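Local coordinates for signal transduction histidine-protein kinase/phosphatase MprB (Mycobacterium hassiacum, PDB 6BLK) that probably autophosphorylates on a histidine with ATP as a two-component sensor kinase and phosphatase, the piece here being its ATP-binding catalytic domain, at residues A80-D86 / T147-L153; V5-M11 / W38-S44; R25-I29 / A59-G65. All blocks are in the same frame, centred on the assembly; numbering follows the deposited sequence.

Interaction 1 (A80-D86 / T147-L153); sequences AELVITD and TAIHIVL. With ATP (adenosine-5'-triphosphate), chain E.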
loop_
_atom_site.group_PDB
_atom_site.type_symbol
_atom_site.label_atom_id
_atom_site.label_comp_id
_atom_site.label_asym_id
_atom_site.label_seq_id
_atom_site.Cartn_x
_atom_site.Cartn_y
_atom_site.Cartn_z
ATOM N N ALA A 80 12.917 4.688 3.522
ATOM C CA ALA A 80 12.459 4.542 2.162
ATOM C C ALA A 80 10.950 4.707 2.157
ATOM O O ALA A 80 10.291 4.618 3.190
ATOM C CB ALA A 80 12.821 3.183 1.557
ATOM N N GLU A 81 10.437 5.018 0.990
ATOM C CA GLU A 81 9.025 5.278 0.821
ATOM C C GLU A 81 8.478 4.318 -0.215
ATOM O O GLU A 81 8.991 4.262 -1.335
ATOM C CB GLU A 81 8.801 6.731 0.391
ATOM C CG GLU A 81 7.364 7.135 0.353
ATOM C CD GLU A 81 7.145 8.476 -0.355
ATOM O OE1 GLU A 81 7.985 8.852 -1.199
ATOM O OE2 GLU A 81 6.122 9.144 -0.085
ATOM N N LEU A 82 7.405 3.622 0.150
ATOM C CA LEU A 82 6.659 2.754 -0.749
ATOM C C LEU A 82 5.421 3.525 -1.169
ATOM O O LEU A 82 4.658 3.991 -0.322
ATOM C CB LEU A 82 6.293 1.433 -0.067
ATOM C CG LEU A 82 5.270 0.492 -0.716
ATOM C CD1 LEU A 82 5.761 -0.109 -2.016
ATOM C CD2 LEU A 82 4.934 -0.637 0.263
ATOM N N VAL A 83 5.229 3.665 -2.460
ATOM C CA VAL A 83 4.057 4.360 -2.981
ATOM C C VAL A 83 3.342 3.405 -3.900
ATOM O O VAL A 83 3.920 2.943 -4.896
ATOM C CB VAL A 83 4.408 5.665 -3.710
ATOM C CG1 VAL A 83 3.135 6.413 -4.073
ATOM C CG2 VAL A 83 5.271 6.547 -2.860
ATOM N N ILE A 84 2.089 3.116 -3.577
ATOM C CA ILE A 84 1.235 2.249 -4.391
ATOM C C ILE A 84 0.102 3.097 -4.974
ATOM O O ILE A 84 -0.610 3.812 -4.249
ATOM C CB ILE A 84 0.697 1.058 -3.587
ATOM C CG1 ILE A 84 1.835 0.098 -3.233
ATOM C CG2 ILE A 84 -0.403 0.334 -4.362
ATOM C CD1 ILE A 84 1.523 -0.893 -2.135
ATOM N N THR A 85 -0.013 3.079 -6.298
ATOM C CA THR A 85 -0.876 4.005 -6.998
ATOM C C THR A 85 -1.797 3.244 -7.929
ATOM O O THR A 85 -1.443 2.190 -8.472
ATOM C CB THR A 85 -0.115 5.047 -7.853
ATOM O OG1 THR A 85 0.769 4.368 -8.750
ATOM C CG2 THR A 85 0.650 6.008 -7.023
ATOM N N ASP A 86 -2.985 3.806 -8.126
ATOM C CA ASP A 86 -3.925 3.248 -9.103
ATOM C C ASP A 86 -4.529 4.368 -9.936
ATOM O O ASP A 86 -4.231 5.552 -9.767
ATOM C CB ASP A 86 -5.018 2.419 -8.422
ATOM C CG ASP A 86 -5.815 3.232 -7.444
ATOM O OD1 ASP A 86 -6.432 4.248 -7.855
ATOM O OD2 ASP A 86 -5.777 2.884 -6.241
ATOM N N THR A 147 -5.771 6.883 -6.519
ATOM C CA THR A 147 -5.276 6.977 -5.145
ATOM C C THR A 147 -3.805 6.619 -5.079
ATOM O O THR A 147 -3.334 5.694 -5.746
ATOM C CB THR A 147 -6.050 6.041 -4.215
ATOM O OG1 THR A 147 -7.439 6.338 -4.289
ATOM C CG2 THR A 147 -5.636 6.216 -2.747
ATOM N N ALA A 148 -3.086 7.326 -4.214
ATOM C CA ALA A 148 -1.713 7.011 -3.874
ATOM C C ALA A 148 -1.669 6.789 -2.375
ATOM O O ALA A 148 -2.097 7.656 -1.609
ATOM C CB ALA A 148 -0.789 8.142 -4.306
ATOM N N ILE A 149 -1.227 5.605 -1.961
ATOM C CA ILE A 149 -0.924 5.339 -0.562
ATOM C C ILE A 149 0.583 5.396 -0.416
ATOM O O ILE A 149 1.299 4.653 -1.098
ATOM C CB ILE A 149 -1.447 3.979 -0.118
ATOM C CG1 ILE A 149 -2.971 3.893 -0.318
ATOM C CG2 ILE A 149 -1.057 3.731 1.317
ATOM C CD1 ILE A 149 -3.791 4.750 0.615
ATOM N N HIS A 150 1.061 6.255 0.495
ATOM C CA HIS A 150 2.478 6.483 0.709
ATOM C C HIS A 150 2.845 5.925 2.083
ATOM O O HIS A 150 2.275 6.356 3.094
ATOM C CB HIS A 150 2.785 7.988 0.690
ATOM C CG HIS A 150 2.542 8.695 -0.602
ATOM N ND1 HIS A 150 3.572 9.216 -1.351
ATOM C CD2 HIS A 150 1.399 9.036 -1.251
ATOM C CE1 HIS A 150 3.083 9.820 -2.417
ATOM N NE2 HIS A 150 1.768 9.719 -2.385
ATOM N N ILE A 151 3.822 5.018 2.123
ATOM C CA ILE A 151 4.284 4.374 3.351
ATOM C C ILE A 151 5.783 4.600 3.487
ATOM O O ILE A 151 6.578 4.149 2.641
ATOM C CB ILE A 151 3.969 2.874 3.349
ATOM C CG1 ILE A 151 2.445 2.662 3.371
ATOM C CG2 ILE A 151 4.656 2.171 4.532
ATOM C CD1 ILE A 151 2.001 1.241 3.170
ATOM N N VAL A 152 6.175 5.240 4.576
ATOM C CA VAL A 152 7.576 5.449 4.882
ATOM C C VAL A 152 7.991 4.388 5.899
ATOM O O VAL A 152 7.331 4.220 6.927
ATOM C CB VAL A 152 7.805 6.876 5.392
ATOM C CG1 VAL A 152 9.263 7.054 5.822
ATOM C CG2 VAL A 152 7.453 7.854 4.313
ATOM N N LEU A 153 9.100 3.679 5.620
ATOM C CA LEU A 153 9.603 2.584 6.459
ATOM C C LEU A 153 11.058 2.862 6.813
ATOM O O LEU A 153 11.887 3.082 5.916
ATOM C CB LEU A 153 9.521 1.219 5.781
ATOM C CG LEU A 153 8.089 0.701 5.590
ATOM C CD1 LEU A 153 8.170 -0.575 4.775
ATOM C CD2 LEU A 153 7.398 0.487 6.943
HETATM P PG ATP E . -11.375 -4.915 3.565
HETATM O O1G ATP E . -10.085 -4.239 3.140
HETATM O O2G ATP E . -11.651 -5.036 5.072
HETATM O O3G ATP E . -11.695 -6.187 2.799
HETATM P PB ATP E . -12.367 -2.474 2.288
HETATM O O1B ATP E . -13.765 -1.934 2.044
HETATM O O2B ATP E . -11.461 -2.817 1.157
HETATM O O3B ATP E . -12.543 -3.877 3.104
HETATM P PA ATP E . -10.233 -0.760 3.348
HETATM O O1A ATP E . -9.895 -0.428 4.798
HETATM O O2A ATP E . -9.221 -1.541 2.547
HETATM O O3A ATP E . -11.684 -1.506 3.414
HETATM O "O5'" ATP E . -10.638 0.583 2.645
HETATM C "C5'" ATP E . -11.607 1.438 3.227
HETATM C "C4'" ATP E . -12.390 2.115 2.109
HETATM O "O4'" ATP E . -11.520 3.091 1.525
HETATM C "C3'" ATP E . -12.881 1.241 0.949
HETATM O "O3'" ATP E . -14.158 0.626 1.225
HETATM C "C2'" ATP E . -12.968 2.270 -0.163
HETATM O "O2'" ATP E . -14.163 3.066 -0.060
HETATM C "C1'" ATP E . -11.804 3.188 0.136
HETATM N N9 ATP E . -10.566 2.825 -0.578
HETATM C C8 ATP E . -9.440 2.218 -0.071
HETATM N N7 ATP E . -8.490 2.102 -1.043
HETATM C C5 ATP E . -9.019 2.643 -2.163
HETATM C C6 ATP E . -8.511 2.855 -3.500
HETATM N N6 ATP E . -7.286 2.409 -3.810
HETATM N N1 ATP E . -9.314 3.455 -4.377
HETATM C C2 ATP E . -10.550 3.876 -4.051
HETATM N N3 ATP E . -11.076 3.734 -2.827
HETATM C C4 ATP E . -10.349 3.134 -1.856
HETATM O O HOH W 1 -8.580 5.065 -6.494
#
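Strands 80-85 and 147-153 run antiparallel, their axes 4.5 Å apart at closest and their directions 160° apart, in the central sheet of the histidine-kinase, gyrase B and HSP90-like ATPase fold. Hydrogen-bonded pairs Ala-80 with Leu-153, Leu-82 with Ile-151 and Ile-84 with Ile-149 put aliphatic side chains on the buried face. There Leu-82 and Ile-84 pack on helix 44-60; beta-branched Ile-84, Ile-149 and Ile-151 suit an extended backbone, and the aliphatic row suits the interior.

The other face, with Glu-81, Val-83, Thr-85, His-150, Val-152 and the buried Ala-148, is otherwise partly exposed and more polar. Glu-81 reaches diagonally to the neighbouring strand with an extended chain, CG lying opposite the backbone N (chi1 -173°), and its OE2 takes a hydrogen bond from His-150 ND1 at 2.8 Å. The carboxylate lies near the plane of the imidazole but is turned 42° from it, so the N-H arrives above the carboxylate plane. Val-83 lies alongside the ring and sets CG1 over its centre, a CH-pi contact 3.9 Å from the His-150 centroid. Edge bond and covered face together limit the ring's rotation.

At the nucleotide end Asp-86 divides its carboxylate. OD1 accepts from Thr-147 N at 3.0 Å and also from Gly-88 N, while a water links it to Thr-147 OG1; OD2 accepts from N6 of the ATP adenine at 2.9 Å.

Interaction 2 (V5-M11 / W38-S44); sequences VHEPVDM and WQVIGDS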
loop_
_atom_site.group_PDB
_atom_site.type_symbol
_atom_site.label_atom_id
_atom_site.label_comp_id
_atom_site.label_asym_id
_atom_site.label_seq_id
_atom_site.Cartn_x
_atom_site.Cartn_y
_atom_site.Cartn_z
ATOM N N VAL A 5 7.844 -9.905 16.419
ATOM C CA VAL A 5 8.894 -10.390 15.530
ATOM C C VAL A 5 9.786 -9.210 15.158
ATOM O O VAL A 5 9.294 -8.173 14.703
ATOM C CB VAL A 5 8.288 -11.050 14.282
ATOM C CG1 VAL A 5 9.364 -11.662 13.407
ATOM C CG2 VAL A 5 7.256 -12.096 14.683
ATOM N N HIS A 6 11.114 -9.366 15.364
ATOM C CA HIS A 6 12.103 -8.305 15.116
ATOM C C HIS A 6 13.265 -8.978 14.381
ATOM O O HIS A 6 14.289 -9.306 14.985
ATOM C CB HIS A 6 12.554 -7.660 16.421
ATOM C CG HIS A 6 13.045 -6.253 16.277
ATOM N ND1 HIS A 6 12.190 -5.184 16.119
ATOM C CD2 HIS A 6 14.297 -5.733 16.286
ATOM C CE1 HIS A 6 12.891 -4.068 16.025
ATOM N NE2 HIS A 6 14.172 -4.373 16.123
ATOM N N GLU A 7 13.096 -9.214 13.084
ATOM C CA GLU A 7 14.092 -9.873 12.253
ATOM C C GLU A 7 14.319 -9.089 10.967
ATOM O O GLU A 7 13.470 -8.291 10.562
ATOM C CB GLU A 7 13.656 -11.302 11.890
ATOM C CG GLU A 7 13.399 -12.222 13.098
ATOM C CD GLU A 7 14.668 -12.585 13.873
ATOM O OE1 GLU A 7 15.782 -12.389 13.339
ATOM O OE2 GLU A 7 14.549 -13.071 15.020
ATOM N N PRO A 8 15.452 -9.296 10.300
ATOM C CA PRO A 8 15.674 -8.628 9.004
ATOM C C PRO A 8 14.666 -9.099 7.970
ATOM O O PRO A 8 14.424 -10.301 7.821
ATOM C CB PRO A 8 17.108 -9.029 8.629
ATOM C CG PRO A 8 17.725 -9.494 9.869
ATOM C CD PRO A 8 16.649 -10.034 10.744
ATOM N N VAL A 9 14.050 -8.130 7.280
ATOM C CA VAL A 9 12.996 -8.366 6.285
ATOM C C VAL A 9 13.419 -7.745 4.951
ATOM O O VAL A 9 13.632 -6.528 4.866
ATOM C CB VAL A 9 11.638 -7.794 6.730
ATOM C CG1 VAL A 9 10.612 -8.016 5.669
ATOM C CG2 VAL A 9 11.159 -8.441 8.022
ATOM N N ASP A 10 13.509 -8.572 3.907
ATOM C CA ASP A 10 13.816 -8.115 2.545
ATOM C C ASP A 10 12.536 -7.608 1.879
ATOM O O ASP A 10 11.639 -8.382 1.574
ATOM C CB ASP A 10 14.435 -9.292 1.789
ATOM C CG ASP A 10 14.792 -8.989 0.372
ATOM O OD1 ASP A 10 14.313 -7.997 -0.192
ATOM O OD2 ASP A 10 15.551 -9.803 -0.200
ATOM N N MET A 11 12.427 -6.295 1.665
ATOM C CA MET A 11 11.176 -5.752 1.179
ATOM C C MET A 11 10.925 -6.125 -0.275
ATOM O O MET A 11 9.767 -6.133 -0.698
ATOM C CB MET A 11 11.132 -4.227 1.331
ATOM C CG MET A 11 10.961 -3.736 2.765
ATOM S SD MET A 11 9.434 -4.351 3.561
ATOM C CE MET A 11 8.145 -3.722 2.534
ATOM N N TRP A 38 15.722 -2.831 -0.098
ATOM C CA TRP A 38 15.504 -2.203 1.209
ATOM C C TRP A 38 15.222 -3.259 2.270
ATOM O O TRP A 38 14.314 -4.068 2.127
ATOM C CB TRP A 38 14.356 -1.206 1.148
ATOM C CG TRP A 38 14.292 -0.271 2.285
ATOM C CD1 TRP A 38 13.375 -0.232 3.314
ATOM C CD2 TRP A 38 15.193 0.806 2.502
ATOM N NE1 TRP A 38 13.692 0.802 4.176
ATOM C CE2 TRP A 38 14.807 1.446 3.703
ATOM C CE3 TRP A 38 16.306 1.275 1.815
ATOM C CZ2 TRP A 38 15.482 2.541 4.200
ATOM C CZ3 TRP A 38 16.982 2.355 2.304
ATOM C CH2 TRP A 38 16.563 2.988 3.498
ATOM N N GLN A 39 15.935 -3.184 3.382
ATOM C CA GLN A 39 15.776 -4.127 4.484
ATOM C C GLN A 39 15.163 -3.392 5.671
ATOM O O GLN A 39 15.628 -2.318 6.045
ATOM C CB GLN A 39 17.115 -4.746 4.902
ATOM C CG GLN A 39 16.999 -5.671 6.108
ATOM C CD GLN A 39 18.335 -6.038 6.710
ATOM O OE1 GLN A 39 18.868 -5.329 7.562
ATOM N NE2 GLN A 39 18.888 -7.142 6.260
ATOM N N VAL A 40 14.086 -3.950 6.206
ATOM C CA VAL A 40 13.400 -3.425 7.377
ATOM C C VAL A 40 13.548 -4.459 8.481
ATOM O O VAL A 40 13.529 -5.661 8.209
ATOM C CB VAL A 40 11.912 -3.155 7.074
ATOM C CG1 VAL A 40 11.159 -2.765 8.356
ATOM C CG2 VAL A 40 11.760 -2.064 5.979
ATOM N N ILE A 41 13.724 -4.004 9.722
ATOM C CA ILE A 41 13.755 -4.909 10.867
ATOM C C ILE A 41 12.332 -5.005 11.387
ATOM O O ILE A 41 11.724 -3.993 11.748
ATOM C CB ILE A 41 14.718 -4.419 11.964
ATOM C CG1 ILE A 41 16.127 -4.135 11.408
ATOM C CG2 ILE A 41 14.771 -5.454 13.107
ATOM C CD1 ILE A 41 16.814 -5.321 10.820
ATOM N N GLY A 42 11.788 -6.202 11.386
ATOM C CA GLY A 42 10.459 -6.414 11.904
ATOM C C GLY A 42 9.881 -7.764 11.553
ATOM O O GLY A 42 10.562 -8.800 11.589
ATOM N N ASP A 43 8.611 -7.734 11.137
ATOM C CA ASP A 43 7.746 -8.901 11.067
ATOM C C ASP A 43 7.339 -9.068 9.610
ATOM O O ASP A 43 6.476 -8.325 9.123
ATOM C CB ASP A 43 6.548 -8.685 11.966
ATOM C CG ASP A 43 5.575 -9.833 11.949
ATOM O OD1 ASP A 43 5.663 -10.697 11.049
ATOM O OD2 ASP A 43 4.706 -9.851 12.848
ATOM N N SER A 44 7.944 -10.032 8.906
ATOM C CA SER A 44 7.653 -10.171 7.476
ATOM C C SER A 44 6.183 -10.493 7.223
ATOM O O SER A 44 5.620 -10.062 6.218
ATOM C CB SER A 44 8.556 -11.233 6.833
ATOM O OG SER A 44 8.339 -12.521 7.375
HETATM O O HOH W 2 5.286 -8.939 15.286
#
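Ile-41 lays its CG2 methyl over one face of the His-6 imidazole, 3.4 Å from the ring centroid and displaced toward the CD2-NE2 rim. This CH-pi contact forms where strand 7-10 pairs antiparallel with the end of strand 30-40, on the outer part of the sheet. His-6 starts away from its partner strand, but with CG swung opposite the backbone N (chi1 -154°) the ring returns over the isoleucine. The other branch of Ile-41 ends in CD1, which lies 3.9 Å from Pro-8 CA. On the same face Gln-39 reaches with an extended chain across toward the neighbouring strand, bringing NE2 3.5 Å from Pro-8 CB. Proline suits this place because its backbone N belongs to a non-hydrogen-bonded pair and needs no partner across the strands.

The face holding Val-9 and Val-40 turns inward. Both branches of Val-9 spread over the second segment: CG1 lies 4.0 Å from Ser-44 CB, and CG2 approaches the carbonyl of Gly-42. Met-11 opens helix 11-25 with CG beside its backbone N (chi1 -73°), 3.7 Å from Val-40 CG2 and at the edge of the Trp-38 indole. Leu-47 of helix 44-60 packs on Val-9 and Met-11. Just past the corner at Ile-41, Gly-42 has backbone angles at which a CB would press on the carbonyl O of Ile-41.

At the far end Val-5 crosses Asp-43 at about a right angle, CB to CB 3.7 Å. Asp-43 OD1 N-caps helix 44-60, accepting from Ser-45 OG and Gly-46 N; OD2 takes a water shared with Val-5 N, with Lys-128 a weak, distant partner. The strand pairing thus rests on backbone bonds (Glu-7 with Gly-42, Val-9 with Val-40, Met-11 N to Trp-38 O) and apolar contacts, while the carboxylate fixes the helix start.

Interaction 3 (R25-I29 / A59-G65); sequences RRSDI and AKWSPPG. With ATP (adenosine-5'-triphosphate), chain E.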
loop_
_atom_site.group_PDB
_atom_site.type_symbol
_atom_site.label_atom_id
_atom_site.label_comp_id
_atom_site.label_asym_id
_atom_site.label_seq_id
_atom_site.Cartn_x
_atom_site.Cartn_y
_atom_site.Cartn_z
ATOM N N ARG A 25 -6.082 -12.138 -8.878
ATOM C CA ARG A 25 -7.426 -11.587 -8.803
ATOM C C ARG A 25 -7.726 -10.602 -9.928
ATOM O O ARG A 25 -8.901 -10.393 -10.244
ATOM C CB ARG A 25 -7.628 -10.910 -7.447
ATOM C CG ARG A 25 -7.502 -11.866 -6.272
ATOM C CD ARG A 25 -7.841 -11.201 -4.933
ATOM N NE ARG A 25 -9.254 -10.836 -4.825
ATOM C CZ ARG A 25 -10.254 -11.709 -4.723
ATOM N NH1 ARG A 25 -10.015 -13.017 -4.725
ATOM N NH2 ARG A 25 -11.503 -11.277 -4.626
ATOM N N ARG A 26 -6.698 -9.995 -10.541
ATOM C CA ARG A 26 -6.891 -9.014 -11.621
ATOM C C ARG A 26 -5.706 -9.131 -12.586
ATOM O O ARG A 26 -4.783 -8.311 -12.601
ATOM C CB ARG A 26 -7.020 -7.587 -11.086
ATOM C CG ARG A 26 -8.306 -7.295 -10.292
ATOM C CD ARG A 26 -9.504 -7.052 -11.171
ATOM N NE ARG A 26 -9.213 -6.072 -12.209
ATOM C CZ ARG A 26 -9.525 -4.779 -12.166
ATOM N NH1 ARG A 26 -10.160 -4.241 -11.119
ATOM N NH2 ARG A 26 -9.184 -4.015 -13.200
ATOM N N SER A 27 -5.752 -10.161 -13.437
ATOM C CA SER A 27 -4.684 -10.388 -14.404
ATOM C C SER A 27 -4.631 -9.328 -15.498
ATOM O O SER A 27 -3.645 -9.279 -16.241
ATOM C CB SER A 27 -4.855 -11.756 -15.056
ATOM O OG SER A 27 -6.053 -11.780 -15.802
ATOM N N ASP A 28 -5.662 -8.494 -15.629
ATOM C CA ASP A 28 -5.638 -7.433 -16.625
ATOM C C ASP A 28 -4.782 -6.236 -16.220
ATOM O O ASP A 28 -4.392 -5.449 -17.091
ATOM C CB ASP A 28 -7.059 -6.954 -16.887
ATOM C CG ASP A 28 -7.697 -6.394 -15.660
ATOM O OD1 ASP A 28 -7.791 -7.144 -14.662
ATOM O OD2 ASP A 28 -8.066 -5.200 -15.680
ATOM N N ILE A 29 -4.484 -6.069 -14.927
ATOM C CA ILE A 29 -3.819 -4.855 -14.471
ATOM C C ILE A 29 -2.359 -4.883 -14.862
ATOM O O ILE A 29 -1.676 -5.910 -14.752
ATOM C CB ILE A 29 -3.974 -4.698 -12.950
ATOM C CG1 ILE A 29 -5.429 -4.398 -12.610
ATOM C CG2 ILE A 29 -3.034 -3.597 -12.407
ATOM C CD1 ILE A 29 -5.730 -4.447 -11.096
ATOM N N ALA A 59 -6.157 -2.855 -6.670
ATOM C CA ALA A 59 -6.743 -3.701 -7.708
ATOM C C ALA A 59 -8.261 -3.573 -7.732
ATOM O O ALA A 59 -8.864 -3.465 -8.806
ATOM C CB ALA A 59 -6.339 -5.163 -7.513
ATOM N N LYS A 60 -8.892 -3.558 -6.560
ATOM C CA LYS A 60 -10.356 -3.598 -6.505
ATOM C C LYS A 60 -10.949 -2.446 -7.284
ATOM O O LYS A 60 -11.913 -2.623 -8.060
ATOM C CB LYS A 60 -10.858 -3.558 -5.051
ATOM C CG LYS A 60 -10.797 -4.896 -4.352
ATOM C CD LYS A 60 -11.026 -4.746 -2.841
ATOM C CE LYS A 60 -12.431 -4.324 -2.516
ATOM N NZ LYS A 60 -12.701 -4.159 -1.029
ATOM N N TRP A 61 -10.390 -1.257 -7.088
ATOM C CA TRP A 61 -10.924 -0.037 -7.666
ATOM C C TRP A 61 -10.158 0.413 -8.913
ATOM O O TRP A 61 -10.359 1.536 -9.376
ATOM C CB TRP A 61 -10.992 1.050 -6.593
ATOM C CG TRP A 61 -12.123 0.764 -5.621
ATOM C CD1 TRP A 61 -13.455 0.948 -5.848
ATOM C CD2 TRP A 61 -12.019 0.223 -4.288
ATOM N NE1 TRP A 61 -14.187 0.550 -4.748
ATOM C CE2 TRP A 61 -13.327 0.114 -3.772
ATOM C CE3 TRP A 61 -10.941 -0.169 -3.484
ATOM C CZ2 TRP A 61 -13.589 -0.390 -2.505
ATOM C CZ3 TRP A 61 -11.204 -0.663 -2.219
ATOM C CH2 TRP A 61 -12.515 -0.767 -1.741
ATOM N N SER A 62 -9.329 -0.430 -9.459
ATOM C CA SER A 62 -8.688 -0.185 -10.756
ATOM C C SER A 62 -9.692 -0.389 -11.877
ATOM O O SER A 62 -10.393 -1.404 -11.884
ATOM C CB SER A 62 -7.554 -1.147 -11.004
ATOM O OG SER A 62 -6.349 -0.752 -10.366
ATOM N N PRO A 63 -9.697 0.490 -12.872
ATOM C CA PRO A 63 -10.487 0.216 -14.071
ATOM C C PRO A 63 -9.944 -0.982 -14.824
ATOM O O PRO A 63 -8.809 -1.424 -14.621
ATOM C CB PRO A 63 -10.368 1.518 -14.876
ATOM C CG PRO A 63 -9.073 2.091 -14.498
ATOM C CD PRO A 63 -8.902 1.726 -13.024
ATOM N N PRO A 64 -10.737 -1.569 -15.717
ATOM C CA PRO A 64 -10.205 -2.660 -16.533
ATOM C C PRO A 64 -9.004 -2.180 -17.325
ATOM O O PRO A 64 -9.023 -1.097 -17.916
ATOM C CB PRO A 64 -11.385 -3.023 -17.445
ATOM C CG PRO A 64 -12.517 -2.474 -16.791
ATOM C CD PRO A 64 -12.125 -1.276 -16.067
ATOM N N GLY A 65 -7.945 -2.981 -17.298
ATOM C CA GLY A 65 -6.687 -2.609 -17.906
ATOM C C GLY A 65 -5.927 -1.513 -17.195
ATOM O O GLY A 65 -4.926 -1.029 -17.733
HETATM P PG ATP E . -11.375 -4.915 3.565
HETATM O O1G ATP E . -10.085 -4.239 3.140
HETATM O O2G ATP E . -11.651 -5.036 5.072
HETATM O O3G ATP E . -11.695 -6.187 2.799
HETATM P PB ATP E . -12.367 -2.474 2.288
HETATM O O1B ATP E . -13.765 -1.934 2.044
HETATM O O2B ATP E . -11.461 -2.817 1.157
HETATM O O3B ATP E . -12.543 -3.877 3.104
HETATM P PA ATP E . -10.233 -0.760 3.348
HETATM O O1A ATP E . -9.895 -0.428 4.798
HETATM O O2A ATP E . -9.221 -1.541 2.547
HETATM O O3A ATP E . -11.684 -1.506 3.414
HETATM O "O5'" ATP E . -10.638 0.583 2.645
HETATM C "C5'" ATP E . -11.607 1.438 3.227
HETATM C "C4'" ATP E . -12.390 2.115 2.109
HETATM O "O4'" ATP E . -11.520 3.091 1.525
HETATM C "C3'" ATP E . -12.881 1.241 0.949
HETATM O "O3'" ATP E . -14.158 0.626 1.225
HETATM C "C2'" ATP E . -12.968 2.270 -0.163
HETATM O "O2'" ATP E . -14.163 3.066 -0.060
HETATM C "C1'" ATP E . -11.804 3.188 0.136
HETATM N N9 ATP E . -10.566 2.825 -0.578
HETATM C C8 ATP E . -9.440 2.218 -0.071
HETATM N N7 ATP E . -8.490 2.102 -1.043
HETATM C C5 ATP E . -9.019 2.643 -2.163
HETATM C C6 ATP E . -8.511 2.855 -3.500
HETATM N N6 ATP E . -7.286 2.409 -3.810
HETATM N N1 ATP E . -9.314 3.455 -4.377
HETATM C C2 ATP E . -10.550 3.876 -4.051
HETATM N N3 ATP E . -11.076 3.734 -2.827
HETATM C C4 ATP E . -10.349 3.134 -1.856
HETATM O O HOH W 3 -12.502 -5.352 -8.929
#
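Arg-26 drives its guanidinium against the backbone that leaves helix 44-60, and two bends in its side chain, at chi2 (-79°) and chi3 (-50°), allow this after CG leaves beside the backbone N (chi1 -69°). The chain curls round instead of extending, passing CG 4.0 Å from Ala-59 CB. The guanidinium then meets the Ser-62 carbonyl end-on, in its own plane: NH1 bonds to Ser-62 O at 2.9 Å and NH2 to the same oxygen at 3.2 Å, both from one side of the carbonyl plane. A weak bond from NH2 to Pro-63 O adds to the grip. Arginine suits the place because its several N-H groups fan out in one plane to serve adjoining carbonyls.

The group is also held from its own segment. In the type I turn from Arg-26 to Ile-29, Asp-28 turns its carboxylate back to the arginine in a side-on salt bridge, NE to OD1 and NH2 to OD2, each on a syn lone pair. The anti lone pair of Asp-28 OD2 accepts from Gly-65 N at 2.7 Å, and the single negative charge, shared by both oxygens, would offset that of the guanidinium. Gly-65 has positive phi, which glycine adopts easily.

Ile-29 covers one face of the guanidinium with CD1, 3.9 Å above its centre. The same methyl reaches Ala-59 CB at 3.7 Å and Ser-62 CB; alanine and serine are small enough for it to come this close. Ser-62 OG is bonded to Ala-58 O.

Lys-60 and Trp-61 point the other way: Lys-60 NZ donates to ATP O2B at 2.8 Å, and the indole packs one face on the adenine and ribose. The arrangement thus fastens the 26-29 turn to the back of the ATP site, at the helix that in this kinase fold carries the N-box asparagine, here Asn-57.

Interaction 1 is the buried one, its centre about 6 Å from the centre of the chain, and joins two strands in mid-sheet; interactions 2 and 3 lie farther out, on opposite sides of that centre, and are partly exposed. Interactions 1 and 2 share the sheet and touch where Trp-38 packs on Ala-80 and makes a weak hydrogen bond to Leu-153 O. Interactions 2 and 3 do not touch, yet they involve the two ends of helix 44-60. Interactions 1 and 3 meet through Asp-86 and Ser-62, and each lends residues to ATP. Backbone ladders dominate the first two contacts; the third depends on an arginine gripping carbonyls and an aspartate that pairs with it and takes a backbone N-H.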